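Solute-binding periplasmic protein of iron/siderophore ABC transporter (Yersinia pestis, PDB 6B2X) probably captures an iron-siderophore complex in the periplasm and delivers it to the matching ABC transporter of the inner membrane. Local coordinates at residues 55-60 with 127-132; 205-210 with 349-354. All coordinates share one frame; numbering follows the deposited sequence.

How the contacts relate
Contact 1 belongs to the parallel sheet built from the earlier part of the chain, contact 2 to the region beside the mixed sheet built from the later part; their centres are about 44 Å apart, on opposite sides of the chain's centre, and their nearest atoms about 27 Å apart. Both are partly buried. In 55-60 with 127-132, two segments enter neighbouring strands, so backbone amides and carbonyls do much of the joining and a carboxylate and a guanidinium add charge. In 205-210 with 349-354, two segments leave helices, and the meeting depends on side chains: a methyl group on an aromatic ring and aliphatic groups against an amide.

Contact 1 of 2, residues 55-60 with 127-132; sequences VERILL and TLNPDI
Asp131 grips the backbone just before strand 58-60 through OD2, which accepts a nearly straight bond from Glu56 N (2.8 Å, 170°) on the carboxylate's anti side and a weak one from Arg57 N. A short acidic side chain suits this place by reaching two successive amides. Asp131 N donates to Arg57 O (2.8 Å), in the carbonyl plane. Bent at chi3 (-68°), Arg57 brings NE close to Asn129 O at the guanidinium edge; at 2.4 Å the bond is implausibly short and its geometry doubtful. The carboxylate of Asp131 lies over one guanidinium face, the two planes 61° apart. OD1 lies well out of the guanidinium plane, 3.2 Å from Arg57 NH2, so this salt bridge rests on charge alone. Beyond this polar end the segments become neighbours in a parallel sheet, strand 58-60 running between 81-85 and 132-136. Ile58 and Ile132 form the bridge, and Leu59 N donates to Ile132 O (3.0 Å). Branched residues suit the buried strand face: Ile132 CG2 packs against Ile58 CG1 (3.7 Å) and meets Val55 CG1. Leu59 serves the other face, where its CD1 meets Leu128 CD1 (3.7 Å), the side chains crossing at about right angles.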
loop_
_atom_site.group_PDB
_atom_site.type_symbol
_atom_site.label_atom_id
_atom_site.label_comp_id
_atom_site.label_asym_id
_atom_site.label_seq_id
_atom_site.Cartn_x
_atom_site.Cartn_y
_atom_site.Cartn_z
ATOM N N VAL A 55 -19.014 -9.924 15.303
ATOM C CA VAL A 55 -18.246 -10.116 14.077
ATOM C C VAL A 55 -17.085 -11.039 14.410
ATOM O O VAL A 55 -16.157 -10.641 15.121
ATOM C CB VAL A 55 -17.738 -8.795 13.483
ATOM C CG1 VAL A 55 -16.903 -9.078 12.232
ATOM C CG2 VAL A 55 -18.894 -7.859 13.178
ATOM N N GLU A 56 -17.136 -12.269 13.914
ATOM C CA GLU A 56 -16.027 -13.200 14.084
ATOM C C GLU A 56 -15.614 -13.894 12.798
ATOM O O GLU A 56 -14.603 -14.608 12.804
ATOM C CB GLU A 56 -16.350 -14.272 15.147
ATOM C CG GLU A 56 -16.431 -13.774 16.623
ATOM C CD GLU A 56 -15.192 -12.977 17.098
ATOM O OE1 GLU A 56 -14.098 -13.576 17.224
ATOM O OE2 GLU A 56 -15.325 -11.755 17.374
ATOM N N ARG A 57 -16.331 -13.692 11.699
ATOM C CA ARG A 57 -16.031 -14.350 10.427
ATOM C C ARG A 57 -15.981 -13.287 9.334
ATOM O O ARG A 57 -17.026 -12.860 8.840
ATOM C CB ARG A 57 -17.065 -15.431 10.115
ATOM C CG ARG A 57 -17.009 -16.626 11.090
ATOM C CD ARG A 57 -18.028 -17.706 10.723
ATOM N NE ARG A 57 -19.390 -17.219 10.940
ATOM C CZ ARG A 57 -19.996 -17.158 12.125
ATOM N NH1 ARG A 57 -19.375 -17.587 13.224
ATOM N NH2 ARG A 57 -21.235 -16.677 12.207
ATOM N N ILE A 58 -14.774 -12.877 8.945
ATOM C CA ILE A 58 -14.583 -11.801 7.974
ATOM C C ILE A 58 -14.153 -12.385 6.633
ATOM O O ILE A 58 -13.192 -13.167 6.550
ATOM C CB ILE A 58 -13.558 -10.768 8.470
ATOM C CG1 ILE A 58 -14.097 -10.038 9.717
ATOM C CG2 ILE A 58 -13.292 -9.746 7.381
ATOM C CD1 ILE A 58 -13.015 -9.676 10.736
ATOM N N LEU A 59 -14.842 -11.975 5.583
ATOM C CA LEU A 59 -14.471 -12.278 4.206
ATOM C C LEU A 59 -13.694 -11.101 3.630
ATOM O O LEU A 59 -14.099 -9.945 3.808
ATOM C CB LEU A 59 -15.729 -12.517 3.381
ATOM C CG LEU A 59 -15.850 -13.654 2.393
ATOM C CD1 LEU A 59 -15.609 -14.960 3.089
ATOM C CD2 LEU A 59 -17.243 -13.610 1.793
ATOM N N LEU A 60 -12.590 -11.384 2.935
ATOM C CA LEU A 60 -11.791 -10.334 2.299
ATOM C C LEU A 60 -11.895 -10.491 0.784
ATOM O O LEU A 60 -11.275 -11.383 0.189
ATOM C CB LEU A 60 -10.348 -10.381 2.774
ATOM C CG LEU A 60 -10.166 -10.196 4.277
ATOM C CD1 LEU A 60 -8.706 -10.188 4.573
ATOM C CD2 LEU A 60 -10.799 -8.898 4.779
ATOM N N THR A 127 -21.472 -20.362 2.250
ATOM C CA THR A 127 -21.173 -21.551 3.038
ATOM C C THR A 127 -20.086 -21.309 4.070
ATOM O O THR A 127 -19.874 -22.168 4.940
ATOM C CB THR A 127 -20.726 -22.720 2.138
ATOM O OG1 THR A 127 -19.477 -22.391 1.517
ATOM C CG2 THR A 127 -21.772 -23.033 1.090
ATOM N N LEU A 128 -19.354 -20.202 3.970
ATOM C CA LEU A 128 -18.460 -19.827 5.060
ATOM C C LEU A 128 -19.196 -19.112 6.183
ATOM O O LEU A 128 -18.572 -18.755 7.192
ATOM C CB LEU A 128 -17.316 -18.953 4.530
ATOM C CG LEU A 128 -16.599 -19.612 3.341
ATOM C CD1 LEU A 128 -15.663 -18.675 2.612
ATOM C CD2 LEU A 128 -15.843 -20.888 3.780
ATOM N N ASN A 129 -20.498 -18.889 6.020
ATOM C CA ASN A 129 -21.338 -18.166 6.971
ATOM C C ASN A 129 -20.575 -16.925 7.494
ATOM O O ASN A 129 -20.207 -16.891 8.673
ATOM C CB ASN A 129 -21.769 -19.082 8.107
ATOM C CG ASN A 129 -22.826 -18.461 8.997
ATOM O OD1 ASN A 129 -23.847 -17.941 8.523
ATOM N ND2 ASN A 129 -22.582 -18.505 10.302
ATOM N N PRO A 130 -20.253 -15.982 6.625
ATOM C CA PRO A 130 -19.508 -14.801 7.084
ATOM C C PRO A 130 -20.414 -13.788 7.774
ATOM O O PRO A 130 -21.572 -13.595 7.396
ATOM C CB PRO A 130 -18.958 -14.215 5.782
ATOM C CG PRO A 130 -20.059 -14.523 4.784
ATOM C CD PRO A 130 -20.615 -15.881 5.205
ATOM N N ASP A 131 -19.854 -13.110 8.775
ATOM C CA ASP A 131 -20.568 -12.011 9.423
ATOM C C ASP A 131 -20.476 -10.717 8.641
ATOM O O ASP A 131 -21.387 -9.882 8.717
ATOM C CB ASP A 131 -20.013 -11.783 10.815
ATOM C CG ASP A 131 -20.191 -12.968 11.671
ATOM O OD1 ASP A 131 -21.286 -13.568 11.548
ATOM O OD2 ASP A 131 -19.245 -13.326 12.417
ATOM N N ILE A 132 -19.390 -10.528 7.895
ATOM C CA ILE A 132 -19.161 -9.274 7.190
ATOM C C ILE A 132 -18.173 -9.540 6.060
ATOM O O ILE A 132 -17.446 -10.530 6.069
ATOM C CB ILE A 132 -18.663 -8.189 8.182
ATOM C CG1 ILE A 132 -18.939 -6.785 7.641
ATOM C CG2 ILE A 132 -17.195 -8.397 8.526
ATOM C CD1 ILE A 132 -18.658 -5.684 8.647
#

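Contact 2 of 2, residues 205-210 with 349-354; sequences DITNKI and WFYPEQ
Ile210 and Tyr351 are aimed at each other by their first torsions: the CG atom of Tyr351 and the CG1 atom of Ile210 each lie anti to their own carbonyl carbon (chi1 -52° and -80°), and the extended end of Ile210 carries CD1 onto the phenol ring from the opposite direction. The result is a CH-pi contact. Helix 186-207 comes in sequence between the parallel-sheet and mixed-sheet lobes, consistent with the long linking helix of siderophore-type periplasmic binding proteins, and its C-terminal end here meets the end of helix 340-350, which packs on strand 275-280 of the mixed sheet through Phe350. Thr207 to Ile210 form a type I beta turn that brings Ile210 round to the ring, while Tyr351 is the first residue to depart from helical backbone angles after its own helix. Ile210 CD1 sits over the face, 3.5 Å from the ring centroid and 18° off the normal, displaced toward the rim so that Tyr351 CZ is its nearest ring atom at 3.4 Å. A slim methyl end suits this position because it can settle on a flat aromatic surface. The other branch, Ile210 CG2, lies 3.6 Å from Tyr351 OH. That hydroxyl is hydrogen-bonded to Gly247 O, so the phenol combines an apolar face for isoleucine with an anchored polar end. Thr207 has a similar double role: its CG2 approaches Tyr351 CE1 obliquely at 4.4 Å, whereas its OG1 bonds to Gln245 O. Ile206, four residues before Ile210, meets Gln354, whose extended side chain crosses it obliquely. The aliphatic stem of glutamine gives the reach needed here, and its amide nitrogen NE2 comes 3.6 Å from Ile206 CG2. The second branch of Ile206 touches backbone instead, CD1 lying 3.7 Å from Gln354 O.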
loop_
_atom_site.group_PDB
_atom_site.type_symbol
_atom_site.label_atom_id
_atom_site.label_comp_id
_atom_site.label_asym_id
_atom_site.label_seq_id
_atom_site.Cartn_x
_atom_site.Cartn_y
_atom_site.Cartn_z
ATOM N N ASP A 205 4.261 18.947 8.461
ATOM C CA ASP A 205 4.637 20.130 9.224
ATOM C C ASP A 205 5.737 20.904 8.507
ATOM O O ASP A 205 5.723 22.140 8.481
ATOM C CB ASP A 205 5.092 19.730 10.628
ATOM C CG ASP A 205 3.936 19.595 11.617
ATOM O OD1 ASP A 205 2.758 19.745 11.211
ATOM O OD2 ASP A 205 4.214 19.336 12.812
ATOM N N ILE A 206 6.684 20.190 7.902
ATOM C CA ILE A 206 7.792 20.823 7.197
ATOM C C ILE A 206 7.442 21.118 5.739
ATOM O O ILE A 206 7.696 22.222 5.252
ATOM C CB ILE A 206 9.046 19.941 7.320
ATOM C CG1 ILE A 206 9.309 19.624 8.793
ATOM C CG2 ILE A 206 10.255 20.634 6.718
ATOM C CD1 ILE A 206 10.619 18.921 9.048
ATOM N N THR A 207 6.821 20.179 5.022
ATOM C CA THR A 207 6.613 20.369 3.591
ATOM C C THR A 207 5.399 21.231 3.251
ATOM O O THR A 207 5.258 21.641 2.095
ATOM C CB THR A 207 6.495 19.012 2.882
ATOM O OG1 THR A 207 5.229 18.400 3.162
ATOM C CG2 THR A 207 7.608 18.099 3.320
ATOM N N ASN A 208 4.515 21.519 4.197
ATOM C CA ASN A 208 3.421 22.421 3.864
ATOM C C ASN A 208 3.866 23.872 3.784
ATOM O O ASN A 208 3.105 24.708 3.287
ATOM C CB ASN A 208 2.293 22.302 4.881
ATOM C CG ASN A 208 1.349 21.183 4.552
ATOM O OD1 ASN A 208 1.255 20.768 3.395
ATOM N ND2 ASN A 208 0.639 20.678 5.563
ATOM N N LYS A 209 5.067 24.180 4.263
ATOM C CA LYS A 209 5.580 25.537 4.302
ATOM C C LYS A 209 6.669 25.758 3.261
ATOM O O LYS A 209 7.388 26.759 3.319
ATOM C CB LYS A 209 6.062 25.856 5.725
ATOM C CG LYS A 209 7.525 25.571 6.047
ATOM C CD LYS A 209 8.292 26.874 6.257
ATOM C CE LYS A 209 9.787 26.662 6.451
ATOM N NZ LYS A 209 10.450 27.929 6.891
ATOM N N ILE A 210 6.770 24.874 2.282
ATOM C CA ILE A 210 7.848 24.897 1.296
ATOM C C ILE A 210 7.321 25.543 0.022
ATOM O O ILE A 210 6.267 25.123 -0.479
ATOM C CB ILE A 210 8.375 23.479 1.010
ATOM C CG1 ILE A 210 9.331 23.044 2.123
ATOM C CG2 ILE A 210 9.030 23.423 -0.357
ATOM C CD1 ILE A 210 9.812 21.610 1.998
ATOM N N TRP A 349 13.843 11.554 1.136
ATOM C CA TRP A 349 14.588 11.655 -0.114
ATOM C C TRP A 349 14.508 13.069 -0.693
ATOM O O TRP A 349 15.505 13.601 -1.198
ATOM C CB TRP A 349 14.067 10.640 -1.134
ATOM C CG TRP A 349 14.212 9.187 -0.744
ATOM C CD1 TRP A 349 15.117 8.647 0.128
ATOM C CD2 TRP A 349 13.407 8.099 -1.216
ATOM N NE1 TRP A 349 14.932 7.283 0.215
ATOM C CE2 TRP A 349 13.884 6.925 -0.593
ATOM C CE3 TRP A 349 12.321 8.009 -2.093
ATOM C CZ2 TRP A 349 13.314 5.677 -0.822
ATOM C CZ3 TRP A 349 11.759 6.773 -2.323
ATOM C CH2 TRP A 349 12.259 5.614 -1.687
ATOM N N PHE A 350 13.326 13.688 -0.630
ATOM C CA PHE A 350 13.115 14.977 -1.277
ATOM C C PHE A 350 13.853 16.088 -0.536
ATOM O O PHE A 350 14.416 16.992 -1.157
ATOM C CB PHE A 350 11.613 15.296 -1.360
ATOM C CG PHE A 350 10.805 14.340 -2.223
ATOM C CD1 PHE A 350 11.383 13.221 -2.816
ATOM C CD2 PHE A 350 9.459 14.571 -2.433
ATOM C CE1 PHE A 350 10.626 12.348 -3.600
ATOM C CE2 PHE A 350 8.700 13.717 -3.217
ATOM C CZ PHE A 350 9.278 12.598 -3.798
ATOM N N TYR A 351 13.867 16.037 0.787
ATOM C CA TYR A 351 14.536 17.041 1.607
ATOM C C TYR A 351 15.405 16.320 2.628
ATOM O O TYR A 351 15.060 16.248 3.813
ATOM C CB TYR A 351 13.513 17.975 2.249
ATOM C CG TYR A 351 12.541 18.564 1.233
ATOM C CD1 TYR A 351 11.344 17.928 0.929
ATOM C CD2 TYR A 351 12.837 19.750 0.563
ATOM C CE1 TYR A 351 10.463 18.462 -0.011
ATOM C CE2 TYR A 351 11.962 20.296 -0.371
ATOM C CZ TYR A 351 10.776 19.652 -0.655
ATOM O OH TYR A 351 9.911 20.201 -1.585
ATOM N N PRO A 352 16.557 15.789 2.199
ATOM C CA PRO A 352 17.405 15.015 3.130
ATOM C C PRO A 352 17.852 15.788 4.358
ATOM O O PRO A 352 17.715 15.291 5.487
ATOM C CB PRO A 352 18.596 14.612 2.248
ATOM C CG PRO A 352 18.082 14.694 0.838
ATOM C CD PRO A 352 17.125 15.831 0.840
ATOM N N GLU A 353 18.398 16.993 4.171
ATOM C CA GLU A 353 18.905 17.741 5.315
ATOM C C GLU A 353 17.794 18.084 6.289
ATOM O O GLU A 353 18.019 18.085 7.504
ATOM C CB GLU A 353 19.613 19.019 4.860
ATOM C CG GLU A 353 20.137 18.980 3.425
ATOM C CD GLU A 353 21.340 18.061 3.244
ATOM O OE1 GLU A 353 21.586 17.645 2.090
ATOM O OE2 GLU A 353 22.041 17.761 4.245
ATOM N N GLN A 354 16.585 18.343 5.784
ATOM C CA GLN A 354 15.480 18.761 6.643
ATOM C C GLN A 354 14.771 17.605 7.347
ATOM O O GLN A 354 14.061 17.852 8.326
ATOM C CB GLN A 354 14.469 19.565 5.826
ATOM C CG GLN A 354 15.097 20.733 5.070
ATOM C CD GLN A 354 14.087 21.535 4.279
ATOM O OE1 GLN A 354 14.226 21.701 3.067
ATOM N NE2 GLN A 354 13.068 22.052 4.964
#